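Long-range contacts in ORF48 (Lactococcus phage TP901-1, PDB 3U6X), which is a baseplate upper protein with an immunoglobulin-like domain and probably carries the receptor-binding protein at the tip of the phage tail: residues V5-S10 with K99-V104; K17-K22 with G41-V46; I25-D30 with L80-T85; Y65-D70 with E84-C89. All coordinates share one frame; numbering follows the deposited sequence.

In the fold
All four contacts reach one antiparallel sheet, and each is partly buried. Contacts 1 and 2 join neighbouring strands by backbone hydrogen bonds. They lie on opposite sides of the chain's centre, about 20 Å apart between contact centres. Contact 1 closes the chain ends at an outer strand and adds a tyrosine-glutamate bond. Contact 2 uses water at both ends and continues into a second subunit. Contacts 3 and 4 pack loops on the hairpin of strands 78-83 and 86-92, without a hydrogen bond between their segments. They share Glu-84 and Thr-85. Contact 3 is made by threonine methyls and carbonyl oxygens; contact 4 by Leu-67 on Gln-86 and Leu-88.

Contact 1: residues V5-S10 with K99-V104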
loop_
_atom_site.group_PDB
_atom_site.type_symbol
_atom_site.label_atom_id
_atom_site.label_comp_id
_atom_site.label_asym_id
_atom_site.label_seq_id
_atom_site.Cartn_x
_atom_site.Cartn_y
_atom_site.Cartn_z
ATOM N N VAL V 5 15.527 49.849 26.558
ATOM C CA VAL V 5 14.730 48.748 27.107
ATOM C C VAL V 5 13.811 48.163 26.047
ATOM O O VAL V 5 13.031 48.890 25.424
ATOM C CB VAL V 5 13.912 49.144 28.380
ATOM C CG1 VAL V 5 13.156 47.947 28.933
ATOM C CG2 VAL V 5 14.781 49.747 29.477
ATOM N N LEU V 6 13.881 46.840 25.869
ATOM C CA LEU V 6 13.005 46.133 24.952
ATOM C C LEU V 6 12.125 45.189 25.737
ATOM O O LEU V 6 12.616 44.234 26.352
ATOM C CB LEU V 6 13.775 45.360 23.883
ATOM C CG LEU V 6 14.755 46.125 23.004
ATOM C CD1 LEU V 6 15.594 45.147 22.193
ATOM C CD2 LEU V 6 14.032 47.097 22.071
ATOM N N GLU V 7 10.820 45.491 25.755
ATOM C CA GLU V 7 9.825 44.653 26.415
ATOM C C GLU V 7 9.482 43.556 25.426
ATOM O O GLU V 7 9.415 43.822 24.226
ATOM C CB GLU V 7 8.593 45.473 26.838
ATOM C CG GLU V 7 8.825 46.316 28.089
ATOM C CD GLU V 7 7.643 47.066 28.689
ATOM O OE1 GLU V 7 7.881 47.906 29.587
ATOM O OE2 GLU V 7 6.485 46.815 28.275
ATOM N N HIS V 8 9.356 42.312 25.891
ATOM C CA HIS V 8 9.082 41.188 24.980
ATOM C C HIS V 8 8.083 40.130 25.479
ATOM O O HIS V 8 7.621 40.206 26.608
ATOM C CB HIS V 8 10.392 40.537 24.533
ATOM C CG HIS V 8 11.194 39.954 25.647
ATOM N ND1 HIS V 8 10.989 38.660 26.075
ATOM C CD2 HIS V 8 12.163 40.511 26.398
ATOM C CE1 HIS V 8 11.828 38.470 27.082
ATOM N NE2 HIS V 8 12.561 39.548 27.307
ATOM N N ASP V 9 7.736 39.153 24.625
ATOM C CA ASP V 9 6.753 38.108 24.957
ATOM C C ASP V 9 7.317 36.798 25.524
ATOM O O ASP V 9 6.537 35.911 25.880
ATOM C CB ASP V 9 5.833 37.819 23.758
ATOM C CG ASP V 9 6.497 37.316 22.477
ATOM O OD1 ASP V 9 5.799 37.248 21.433
ATOM O OD2 ASP V 9 7.707 36.966 22.520
ATOM N N SER V 10 8.651 36.660 25.581
ATOM C CA SER V 10 9.298 35.449 26.085
ATOM C C SER V 10 9.438 35.430 27.601
ATOM O O SER V 10 9.602 36.455 28.252
ATOM C CB SER V 10 10.673 35.270 25.460
ATOM O OG SER V 10 11.289 34.060 25.869
ATOM N N LYS V 99 7.336 46.560 23.214
ATOM C CA LYS V 99 7.563 47.971 23.527
ATOM C C LYS V 99 9.057 48.214 23.624
ATOM O O LYS V 99 9.794 47.344 24.083
ATOM C CB LYS V 99 6.899 48.334 24.875
ATOM C CG LYS V 99 6.589 49.817 25.052
ATOM C CD LYS V 99 6.047 50.172 26.453
ATOM C CE LYS V 99 4.726 49.525 26.828
ATOM N NZ LYS V 99 3.687 49.685 25.776
ATOM N N GLY V 100 9.476 49.399 23.209
ATOM C CA GLY V 100 10.856 49.845 23.305
ATOM C C GLY V 100 10.948 51.295 23.726
ATOM O O GLY V 100 10.184 52.128 23.232
ATOM N N TYR V 101 11.874 51.607 24.643
ATOM C CA TYR V 101 12.078 52.966 25.167
ATOM C C TYR V 101 13.459 53.094 25.824
ATOM O O TYR V 101 14.040 52.081 26.237
ATOM C CB TYR V 101 10.960 53.339 26.189
ATOM C CG TYR V 101 10.726 52.296 27.267
ATOM C CD1 TYR V 101 11.466 52.304 28.444
ATOM C CD2 TYR V 101 9.794 51.276 27.089
ATOM C CE1 TYR V 101 11.292 51.322 29.415
ATOM C CE2 TYR V 101 9.622 50.279 28.047
ATOM C CZ TYR V 101 10.381 50.301 29.205
ATOM O OH TYR V 101 10.212 49.333 30.167
ATOM N N VAL V 102 13.951 54.346 25.956
ATOM C CA VAL V 102 15.197 54.673 26.643
ATOM C C VAL V 102 14.978 54.404 28.131
ATOM O O VAL V 102 13.889 54.633 28.657
ATOM C CB VAL V 102 15.639 56.134 26.393
ATOM C CG1 VAL V 102 16.866 56.497 27.233
ATOM C CG2 VAL V 102 15.912 56.371 24.902
ATOM N N PHE V 103 16.001 53.873 28.783
ATOM C CA PHE V 103 15.977 53.566 30.197
ATOM C C PHE V 103 16.102 54.855 31.049
ATOM O O PHE V 103 16.981 55.689 30.788
ATOM C CB PHE V 103 17.106 52.578 30.518
ATOM C CG PHE V 103 17.199 52.215 31.974
ATOM C CD1 PHE V 103 18.256 52.668 32.753
ATOM C CD2 PHE V 103 16.215 51.441 32.579
ATOM C CE1 PHE V 103 18.347 52.325 34.108
ATOM C CE2 PHE V 103 16.300 51.107 33.932
ATOM C CZ PHE V 103 17.363 51.557 34.690
ATOM N N VAL V 104 15.196 55.003 32.052
ATOM C CA VAL V 104 15.170 56.108 33.013
ATOM C C VAL V 104 15.599 55.540 34.382
ATOM O O VAL V 104 14.850 54.758 34.984
ATOM C CB VAL V 104 13.789 56.801 33.083
ATOM C CG1 VAL V 104 13.766 57.876 34.167
ATOM C CG2 VAL V 104 13.397 57.385 31.727
#
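Val-5 and Glu-7 face Tyr-101 and Lys-99 as hydrogen-bonded pairs of two antiparallel strands, with Leu-6 and Gly-100 as the non-hydrogen-bonded pair between them. Their axes come within 4.7 Å at an angle of 162°. Val-5 N donates to Tyr-101 O at 2.7 Å, and Tyr-101 N returns a bond to Val-5 O at 3.1 Å. Glu-7 N donates to Lys-99 O. The side chains of Val-5, Glu-7, Lys-99 and Tyr-101 share one face of the sheet.

Tyr-101 holds CG between its backbone N and carbonyl carbon (chi1 50°). Its ring lies over Val-5, whose CB sits 4.0 Å from the ring centroid in a CH-pi contact. Val-5 CG1 reaches the phenol end of the ring. CG2 meets Phe-103 CB at 3.8 Å while still near the Tyr-101 ring. At its tip, Tyr-101 OH donates to Glu-7 OE1 at 2.8 Å. The hydroxyl comes from the anti side of the carboxylate, and the carboxylate plane stands 89° to the ring. Lys-99 lies beside Glu-7 and points the same way. Its CE is 3.5 Å from Glu-7 OE2, but NZ bends off to 4.7 Å from that oxygen. A weak, long ion pair to Lys-56 also reaches Glu-7 OE1.

Strand 97-102 is outermost within this chain, and strand 3-8 lies between it and strand 56-60. On the other face, Leu-6 packs against Val-59, Phe-90 and Ile-97. Val-5 also touches Lys-56 and Tyr-58 of strand 56-60.

Contact 2: residues K17-K22 with G41-V46; sequences KVTSYK and GTIYNV
Ser-20 and Tyr-44 form a hydrogen-bonded pair at the middle of two antiparallel strands. Ser-20 N donates to Tyr-44 O at 2.9 Å, and Tyr-44 N donates to Ser-20 O at 2.8 Å. The second bond is nearly straight (171° at the hydrogen). Val-46 N donates to Val-18 O at 2.9 Å, from above the carbonyl plane. A water completes that end: it accepts from Val-18 N and donates to Val-46 O. At the other end Gly-41 N donates to Lys-22 O at 2.8 Å, almost straight (177° at the hydrogen). There a second water accepts from Lys-22 N and donates to Thr-42 O. Each end of the pairing therefore combines one direct bond with one water bridge.

Three side-chain polar groups have partners outside the two segments. Ser-20 OG has a weak hydrogen bond with Gln-86 NE2. Thr-42 OG1 bonds Asp-53 of a second subunit. Tyr-21 OH bonds the backbone of another protein's chain. Apolar contacts fill in beside the backbone bonds. Val-18 CG1 meets Val-46 CB at 3.9 Å. On the face carrying Thr-19 and Asn-45, Thr-19 CG2 touches Ile-43 CG2 at 3.8 Å. Thr-19 OG1 lies between the backbone N and the carbonyl carbon (chi1 53°), which leaves CG2 anti to the carbonyl carbon. Thr-42 CG2 sits over one face of the Tyr-44 ring, toward its rim.

Strand 16-22 also pairs with strand 86-92. Ile-43 and Tyr-44 pair antiparallel with a strand of the second subunit. The arrangement is an antiparallel strand pair of an immunoglobulin-like domain, built into a sheet that runs on across a subunit interface.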
loop_
_atom_site.group_PDB
_atom_site.type_symbol
_atom_site.label_atom_id
_atom_site.label_comp_id
_atom_site.label_asym_id
_atom_site.label_seq_id
_atom_site.Cartn_x
_atom_site.Cartn_y
_atom_site.Cartn_z
ATOM N N LYS V 17 20.492 41.642 18.834
ATOM C CA LYS V 17 21.574 42.100 17.981
ATOM C C LYS V 17 21.200 43.468 17.426
ATOM O O LYS V 17 20.079 43.667 16.921
ATOM C CB LYS V 17 21.875 41.080 16.885
ATOM C CG LYS V 17 22.798 39.969 17.339
ATOM C CD LYS V 17 22.641 38.751 16.426
ATOM C CE LYS V 17 23.601 37.642 16.774
ATOM N NZ LYS V 17 23.320 36.424 15.973
ATOM N N VAL V 18 22.114 44.444 17.618
ATOM C CA VAL V 18 21.894 45.836 17.232
ATOM C C VAL V 18 22.818 46.204 16.087
ATOM O O VAL V 18 23.996 45.835 16.121
ATOM C CB VAL V 18 22.019 46.812 18.436
ATOM C CG1 VAL V 18 21.675 48.243 18.035
ATOM C CG2 VAL V 18 21.134 46.372 19.591
ATOM N N THR V 19 22.262 46.912 15.070
ATOM C CA THR V 19 22.948 47.413 13.878
ATOM C C THR V 19 22.652 48.913 13.644
ATOM O O THR V 19 21.577 49.416 13.991
ATOM C CB THR V 19 22.672 46.553 12.644
ATOM O OG1 THR V 19 21.268 46.400 12.443
ATOM C CG2 THR V 19 23.357 45.218 12.688
ATOM N N SER V 20 23.622 49.609 13.041
ATOM C CA SER V 20 23.571 51.034 12.723
ATOM C C SER V 20 23.828 51.213 11.235
ATOM O O SER V 20 24.804 50.674 10.701
ATOM C CB SER V 20 24.631 51.784 13.523
ATOM O OG SER V 20 24.564 53.179 13.294
ATOM N N TYR V 21 22.945 51.944 10.562
ATOM C CA TYR V 21 23.051 52.211 9.128
ATOM C C TYR V 21 22.294 53.483 8.726
ATOM O O TYR V 21 21.359 53.915 9.410
ATOM C CB TYR V 21 22.612 51.000 8.266
ATOM C CG TYR V 21 21.277 50.409 8.661
ATOM C CD1 TYR V 21 21.196 49.396 9.616
ATOM C CD2 TYR V 21 20.092 50.873 8.094
ATOM C CE1 TYR V 21 19.969 48.896 10.031
ATOM C CE2 TYR V 21 18.860 50.360 8.484
ATOM C CZ TYR V 21 18.803 49.382 9.465
ATOM O OH TYR V 21 17.590 48.869 9.846
ATOM N N LYS V 22 22.726 54.064 7.599
ATOM C CA LYS V 22 22.248 55.294 7.000
ATOM C C LYS V 22 21.641 55.005 5.611
ATOM O O LYS V 22 22.078 54.082 4.906
ATOM C CB LYS V 22 23.467 56.234 6.852
ATOM C CG LYS V 22 23.160 57.698 6.562
ATOM C CD LYS V 22 24.412 58.575 6.540
ATOM C CE LYS V 22 24.818 59.064 7.919
ATOM N NZ LYS V 22 25.496 60.393 7.869
ATOM N N GLY V 41 23.626 52.356 3.309
ATOM C CA GLY V 41 25.086 52.401 3.378
ATOM C C GLY V 41 25.694 51.281 4.199
ATOM O O GLY V 41 25.081 50.222 4.344
ATOM N N THR V 42 26.905 51.495 4.738
ATOM C CA THR V 42 27.620 50.505 5.551
ATOM C C THR V 42 26.814 50.179 6.804
ATOM O O THR V 42 26.308 51.087 7.465
ATOM C CB THR V 42 29.077 50.984 5.861
ATOM O OG1 THR V 42 29.716 51.351 4.641
ATOM C CG2 THR V 42 29.934 49.922 6.544
ATOM N N ILE V 43 26.662 48.888 7.094
ATOM C CA ILE V 43 25.946 48.377 8.278
ATOM C C ILE V 43 27.003 48.093 9.346
ATOM O O ILE V 43 27.939 47.323 9.108
ATOM C CB ILE V 43 25.088 47.118 7.959
ATOM C CG1 ILE V 43 23.955 47.446 6.997
ATOM C CG2 ILE V 43 24.569 46.424 9.246
ATOM C CD1 ILE V 43 23.469 46.285 6.249
ATOM N N TYR V 44 26.858 48.742 10.511
ATOM C CA TYR V 44 27.789 48.590 11.627
ATOM C C TYR V 44 27.186 47.751 12.748
ATOM O O TYR V 44 26.093 48.041 13.234
ATOM C CB TYR V 44 28.220 49.961 12.150
ATOM C CG TYR V 44 28.899 50.827 11.105
ATOM C CD1 TYR V 44 30.280 50.799 10.939
ATOM C CD2 TYR V 44 28.167 51.716 10.322
ATOM C CE1 TYR V 44 30.909 51.600 9.991
ATOM C CE2 TYR V 44 28.783 52.504 9.356
ATOM C CZ TYR V 44 30.155 52.448 9.198
ATOM O OH TYR V 44 30.777 53.234 8.254
ATOM N N ASN V 45 27.879 46.675 13.128
ATOM C CA ASN V 45 27.434 45.825 14.232
ATOM C C ASN V 45 27.731 46.573 15.520
ATOM O O ASN V 45 28.896 46.893 15.788
ATOM C CB ASN V 45 28.118 44.450 14.207
ATOM C CG ASN V 45 27.550 43.429 13.231
ATOM O OD1 ASN V 45 26.699 43.699 12.371
ATOM N ND2 ASN V 45 28.028 42.214 13.346
ATOM N N VAL V 46 26.673 46.972 16.242
ATOM C CA VAL V 46 26.797 47.754 17.473
ATOM C C VAL V 46 27.186 46.812 18.647
ATOM O O VAL V 46 26.495 45.806 18.873
ATOM C CB VAL V 46 25.504 48.584 17.760
ATOM C CG1 VAL V 46 25.632 49.408 19.029
ATOM C CG2 VAL V 46 25.167 49.493 16.587
HETATM O O HOH W 1 24.958 43.638 18.644
HETATM O O HOH W 2 25.648 53.615 7.120
#

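Contact 3: residues I25-D30 with L80-T85; sequences IGTETD and LVIKET
The turn of the hairpin formed by strands 78-83 and 86-92 meets the loop that leads from strand 16-22 to strand 43-53, with Thr-27 against Ile-82 and Thr-85. Glu-84 (phi 63°, psi -111°) and Thr-85 occupy the central positions of a type II' turn. No hydrogen bond joins the two segments; the contact is made by methyl groups, carbonyl oxygens and one CA-H...O approach.

Thr-27 OG1 lies between the backbone N and the carbonyl carbon (chi1 66°), with CG2 anti to the carbonyl carbon. This methyl meets Ile-82 CG2 at 3.9 Å, the two side chains crossing at about a right angle. The hydroxyl is used within its own loop, where Thr-27 OG1 bonds Ala-24 O. Thr-27 CB lies 3.5 Å from Glu-84 O. The carbonyl of Thr-27 faces the turn: Thr-85 CA approaches Thr-27 O at 3.5 Å as the CA-H...O contact. Thr-85 CG2 lies beside the same oxygen and also touches Thr-29 OG1, so this one methyl group sits against two oxygens of the loop. Glu-28 OE1 takes a weak bond from Gly-26 N within the loop.

Thr-85 is joined by a backbone bond to Asn-23, just after strand 16-22. A chain of another protein covers part of this region, touching Ile-25, Thr-27, Leu-80 and Ile-82. Thr-27 also packs on Val-87 of strand 86-92, while Ile-82 leans on Ile-72 of strand 70-74.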
loop_
_atom_site.group_PDB
_atom_site.type_symbol
_atom_site.label_atom_id
_atom_site.label_comp_id
_atom_site.label_asym_id
_atom_site.label_seq_id
_atom_site.Cartn_x
_atom_site.Cartn_y
_atom_site.Cartn_z
ATOM N N ILE V 25 15.995 52.168 2.815
ATOM C CA ILE V 25 14.765 52.382 2.066
ATOM C C ILE V 25 13.766 53.270 2.843
ATOM O O ILE V 25 13.479 52.990 4.008
ATOM C CB ILE V 25 14.266 50.951 1.633
ATOM C CG1 ILE V 25 14.371 50.736 0.140
ATOM C CG2 ILE V 25 12.927 50.447 2.196
ATOM C CD1 ILE V 25 15.747 50.405 -0.309
ATOM N N GLY V 26 13.374 54.390 2.236
ATOM C CA GLY V 26 12.418 55.329 2.809
ATOM C C GLY V 26 12.949 56.293 3.851
ATOM O O GLY V 26 12.150 57.007 4.468
ATOM N N THR V 27 14.288 56.338 4.063
ATOM C CA THR V 27 14.890 57.264 5.032
ATOM C C THR V 27 15.696 58.338 4.317
ATOM O O THR V 27 16.088 59.326 4.938
ATOM C CB THR V 27 15.696 56.542 6.121
ATOM O OG1 THR V 27 16.828 55.920 5.528
ATOM C CG2 THR V 27 14.870 55.538 6.900
ATOM N N GLU V 28 15.937 58.148 3.010
ATOM C CA GLU V 28 16.679 59.077 2.162
ATOM C C GLU V 28 16.050 60.476 2.188
ATOM O O GLU V 28 14.823 60.589 2.160
ATOM C CB GLU V 28 16.749 58.550 0.720
ATOM C CG GLU V 28 17.160 57.090 0.581
ATOM C CD GLU V 28 16.064 56.096 0.206
ATOM O OE1 GLU V 28 14.936 56.206 0.741
ATOM O OE2 GLU V 28 16.352 55.177 -0.598
ATOM N N THR V 29 16.885 61.534 2.285
ATOM C CA THR V 29 16.454 62.935 2.381
ATOM C C THR V 29 15.564 63.373 1.217
ATOM O O THR V 29 14.462 63.876 1.450
ATOM C CB THR V 29 17.658 63.884 2.606
ATOM O OG1 THR V 29 18.449 63.409 3.692
ATOM C CG2 THR V 29 17.229 65.318 2.902
ATOM N N ASP V 30 16.032 63.157 -0.025
ATOM C CA ASP V 30 15.306 63.589 -1.216
ATOM C C ASP V 30 14.375 62.533 -1.861
ATOM O O ASP V 30 14.180 62.513 -3.082
ATOM C CB ASP V 30 16.258 64.299 -2.209
ATOM C CG ASP V 30 15.659 65.506 -2.932
ATOM O OD1 ASP V 30 14.933 66.310 -2.271
ATOM O OD2 ASP V 30 15.942 65.671 -4.147
ATOM N N LEU V 80 12.915 49.600 15.401
ATOM C CA LEU V 80 13.826 50.577 14.810
ATOM C C LEU V 80 13.709 51.894 15.552
ATOM O O LEU V 80 12.654 52.200 16.094
ATOM C CB LEU V 80 13.485 50.861 13.332
ATOM C CG LEU V 80 13.472 49.731 12.323
ATOM C CD1 LEU V 80 13.053 50.254 10.976
ATOM C CD2 LEU V 80 14.819 49.061 12.199
ATOM N N VAL V 81 14.787 52.686 15.520
ATOM C CA VAL V 81 14.826 54.063 15.969
ATOM C C VAL V 81 15.305 54.784 14.714
ATOM O O VAL V 81 16.365 54.450 14.183
ATOM C CB VAL V 81 15.738 54.320 17.187
ATOM C CG1 VAL V 81 15.702 55.794 17.564
ATOM C CG2 VAL V 81 15.338 53.435 18.375
ATOM N N ILE V 82 14.478 55.690 14.182
ATOM C CA ILE V 82 14.798 56.468 12.974
ATOM C C ILE V 82 14.881 57.976 13.277
ATOM O O ILE V 82 13.935 58.550 13.814
ATOM C CB ILE V 82 13.822 56.172 11.804
ATOM C CG1 ILE V 82 13.604 54.662 11.617
ATOM C CG2 ILE V 82 14.293 56.826 10.501
ATOM C CD1 ILE V 82 12.473 54.224 10.654
ATOM N N LYS V 83 16.032 58.593 12.954
ATOM C CA LYS V 83 16.284 60.022 13.063
ATOM C C LYS V 83 16.799 60.429 11.687
ATOM O O LYS V 83 17.986 60.277 11.399
ATOM C CB LYS V 83 17.282 60.357 14.194
ATOM C CG LYS V 83 17.407 61.854 14.488
ATOM C CD LYS V 83 18.359 62.143 15.642
ATOM C CE LYS V 83 19.167 63.408 15.425
ATOM N NZ LYS V 83 20.186 63.265 14.343
ATOM N N GLU V 84 15.871 60.874 10.822
ATOM C CA GLU V 84 16.098 61.307 9.440
ATOM C C GLU V 84 16.633 60.138 8.591
ATOM O O GLU V 84 15.894 59.189 8.369
ATOM C CB GLU V 84 16.973 62.589 9.335
ATOM C CG GLU V 84 16.578 63.779 10.206
ATOM C CD GLU V 84 17.691 64.767 10.542
ATOM O OE1 GLU V 84 18.863 64.350 10.719
ATOM O OE2 GLU V 84 17.370 65.969 10.676
ATOM N N THR V 85 17.906 60.184 8.154
ATOM C CA THR V 85 18.554 59.141 7.353
ATOM C C THR V 85 19.195 58.044 8.205
ATOM O O THR V 85 19.579 57.011 7.667
ATOM C CB THR V 85 19.621 59.762 6.417
ATOM O OG1 THR V 85 20.751 60.253 7.158
ATOM C CG2 THR V 85 19.064 60.842 5.524
#

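Contact 4: residues Y65-D70 with E84-C89; sequences YTLAGD and ETQVLC
The flat groups here, the Tyr-65 ring and the Gln-86 amide, lie beside the contact, and the touching is done by Tyr-65 CB and O on Leu-88 and by Gln-86 CG on Leu-67. The Tyr-65 ring packs instead on Tyr-44, Val-46 and Pro-47 of strand 43-53. Gln-86 NE2 has a weak hydrogen bond with Ser-20 OG of strand 16-22. The arrangement is a loop lying over one face of the sheet at strand 86-92, in the immunoglobulin-like fold. The loop runs from strand 56-60 to strand 70-74.

Along strand 86-92 the side chains alternate. Gln-86 and Leu-88 point toward the loop, while Val-87 points away from it. Leu-67 is the main piece from the loop side. Its CG stands anti to the backbone N (chi1 -179°). Both methyls beyond it reach Gln-86, and CD2 also reaches Leu-88 CB. Leu-67 CD1 lies on Gln-86 CG at 3.5 Å and also touches Gln-86 CB. Leu-67 CD2 sits 3.8 Å from Gln-86 O, 4.0 Å from Gln-86 CG and 4.1 Å from Leu-88 CB. Gln-86 CG is itself anti to its backbone N (chi1 -175°), and the side chains of Gln-86 and Leu-67 cross at an oblique angle.

Leu-67 also touches Lys-83, so it packs on both strands of the hairpin made by 78-83 and 86-92. Leu-88 holds its methyls against Tyr-65: CD1 is 4.4 Å from Tyr-65 CB, and CD2 is 3.8 Å from Tyr-65 O.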
loop_
_atom_site.group_PDB
_atom_site.type_symbol
_atom_site.label_atom_id
_atom_site.label_comp_id
_atom_site.label_asym_id
_atom_site.label_seq_id
_atom_site.Cartn_x
_atom_site.Cartn_y
_atom_site.Cartn_z
ATOM N N TYR V 65 26.477 55.557 19.801
ATOM C CA TYR V 65 25.294 54.984 19.163
ATOM C C TYR V 65 23.974 55.572 19.628
ATOM O O TYR V 65 22.951 55.291 19.002
ATOM C CB TYR V 65 25.330 53.443 19.079
ATOM C CG TYR V 65 26.445 52.923 18.190
ATOM C CD1 TYR V 65 26.352 53.000 16.802
ATOM C CD2 TYR V 65 27.609 52.386 18.737
ATOM C CE1 TYR V 65 27.388 52.547 15.980
ATOM C CE2 TYR V 65 28.639 51.906 17.924
ATOM C CZ TYR V 65 28.526 51.991 16.546
ATOM O OH TYR V 65 29.544 51.518 15.746
ATOM N N THR V 66 23.991 56.444 20.679
ATOM C CA THR V 66 22.774 57.140 21.143
ATOM C C THR V 66 22.144 57.924 20.026
ATOM O O THR V 66 22.806 58.694 19.336
ATOM C CB THR V 66 22.842 57.917 22.499
ATOM O OG1 THR V 66 21.931 59.021 22.477
ATOM C CG2 THR V 66 24.156 58.441 22.828
ATOM N N LEU V 67 20.886 57.627 19.788
ATOM C CA LEU V 67 20.093 58.182 18.707
ATOM C C LEU V 67 18.661 58.027 19.129
ATOM O O LEU V 67 18.094 56.958 19.024
ATOM C CB LEU V 67 20.329 57.396 17.388
ATOM C CG LEU V 67 19.583 57.877 16.161
ATOM C CD1 LEU V 67 20.445 58.783 15.354
ATOM C CD2 LEU V 67 19.092 56.713 15.344
ATOM N N ALA V 68 18.093 59.064 19.669
ATOM C CA ALA V 68 16.694 59.012 20.010
ATOM C C ALA V 68 16.021 59.885 18.954
ATOM O O ALA V 68 16.374 61.052 18.758
ATOM C CB ALA V 68 16.448 59.547 21.415
ATOM N N GLY V 69 15.183 59.226 18.185
ATOM C CA GLY V 69 14.359 59.778 17.128
ATOM C C GLY V 69 13.014 59.103 17.284
ATOM O O GLY V 69 12.550 58.910 18.412
ATOM N N ASP V 70 12.406 58.676 16.180
ATOM C CA ASP V 70 11.118 57.978 16.228
ATOM C C ASP V 70 11.254 56.476 16.426
ATOM O O ASP V 70 11.936 55.819 15.646
ATOM C CB ASP V 70 10.266 58.293 14.996
ATOM C CG ASP V 70 9.609 59.659 15.055
ATOM O OD1 ASP V 70 8.954 59.972 16.096
ATOM O OD2 ASP V 70 9.720 60.410 14.063
ATOM N N GLU V 84 15.871 60.874 10.822
ATOM C CA GLU V 84 16.098 61.307 9.440
ATOM C C GLU V 84 16.633 60.138 8.591
ATOM O O GLU V 84 15.894 59.189 8.369
ATOM C CB GLU V 84 16.973 62.589 9.335
ATOM C CG GLU V 84 16.578 63.779 10.206
ATOM C CD GLU V 84 17.691 64.767 10.542
ATOM O OE1 GLU V 84 18.863 64.350 10.719
ATOM O OE2 GLU V 84 17.370 65.969 10.676
ATOM N N THR V 85 17.906 60.184 8.154
ATOM C CA THR V 85 18.554 59.141 7.353
ATOM C C THR V 85 19.195 58.044 8.205
ATOM O O THR V 85 19.579 57.011 7.667
ATOM C CB THR V 85 19.621 59.762 6.417
ATOM O OG1 THR V 85 20.751 60.253 7.158
ATOM C CG2 THR V 85 19.064 60.842 5.524
ATOM N N GLN V 86 19.352 58.282 9.509
ATOM C CA GLN V 86 20.018 57.370 10.442
ATOM C C GLN V 86 19.049 56.420 11.142
ATOM O O GLN V 86 18.025 56.847 11.680
ATOM C CB GLN V 86 20.877 58.175 11.445
ATOM C CG GLN V 86 21.738 57.352 12.412
ATOM C CD GLN V 86 22.807 56.473 11.805
ATOM O OE1 GLN V 86 23.408 56.790 10.755
ATOM N NE2 GLN V 86 23.088 55.360 12.517
ATOM N N VAL V 87 19.387 55.115 11.117
ATOM C CA VAL V 87 18.597 54.052 11.738
ATOM C C VAL V 87 19.459 53.255 12.724
ATOM O O VAL V 87 20.621 52.970 12.445
ATOM C CB VAL V 87 17.912 53.114 10.692
ATOM C CG1 VAL V 87 17.096 52.015 11.374
ATOM C CG2 VAL V 87 17.032 53.886 9.709
ATOM N N LEU V 88 18.876 52.940 13.891
ATOM C CA LEU V 88 19.385 52.057 14.939
ATOM C C LEU V 88 18.372 50.867 14.981
ATOM O O LEU V 88 17.191 51.042 15.302
ATOM C CB LEU V 88 19.503 52.778 16.293
ATOM C CG LEU V 88 20.291 52.040 17.392
ATOM C CD1 LEU V 88 21.789 51.897 17.028
ATOM C CD2 LEU V 88 20.147 52.756 18.726
ATOM N N CYS V 89 18.825 49.694 14.526
ATOM C CA CYS V 89 18.010 48.491 14.363
ATOM C C CYS V 89 18.228 47.471 15.470
ATOM O O CYS V 89 19.364 47.068 15.728
ATOM C CB CYS V 89 18.278 47.899 12.980
ATOM S SG CYS V 89 17.410 46.354 12.622
#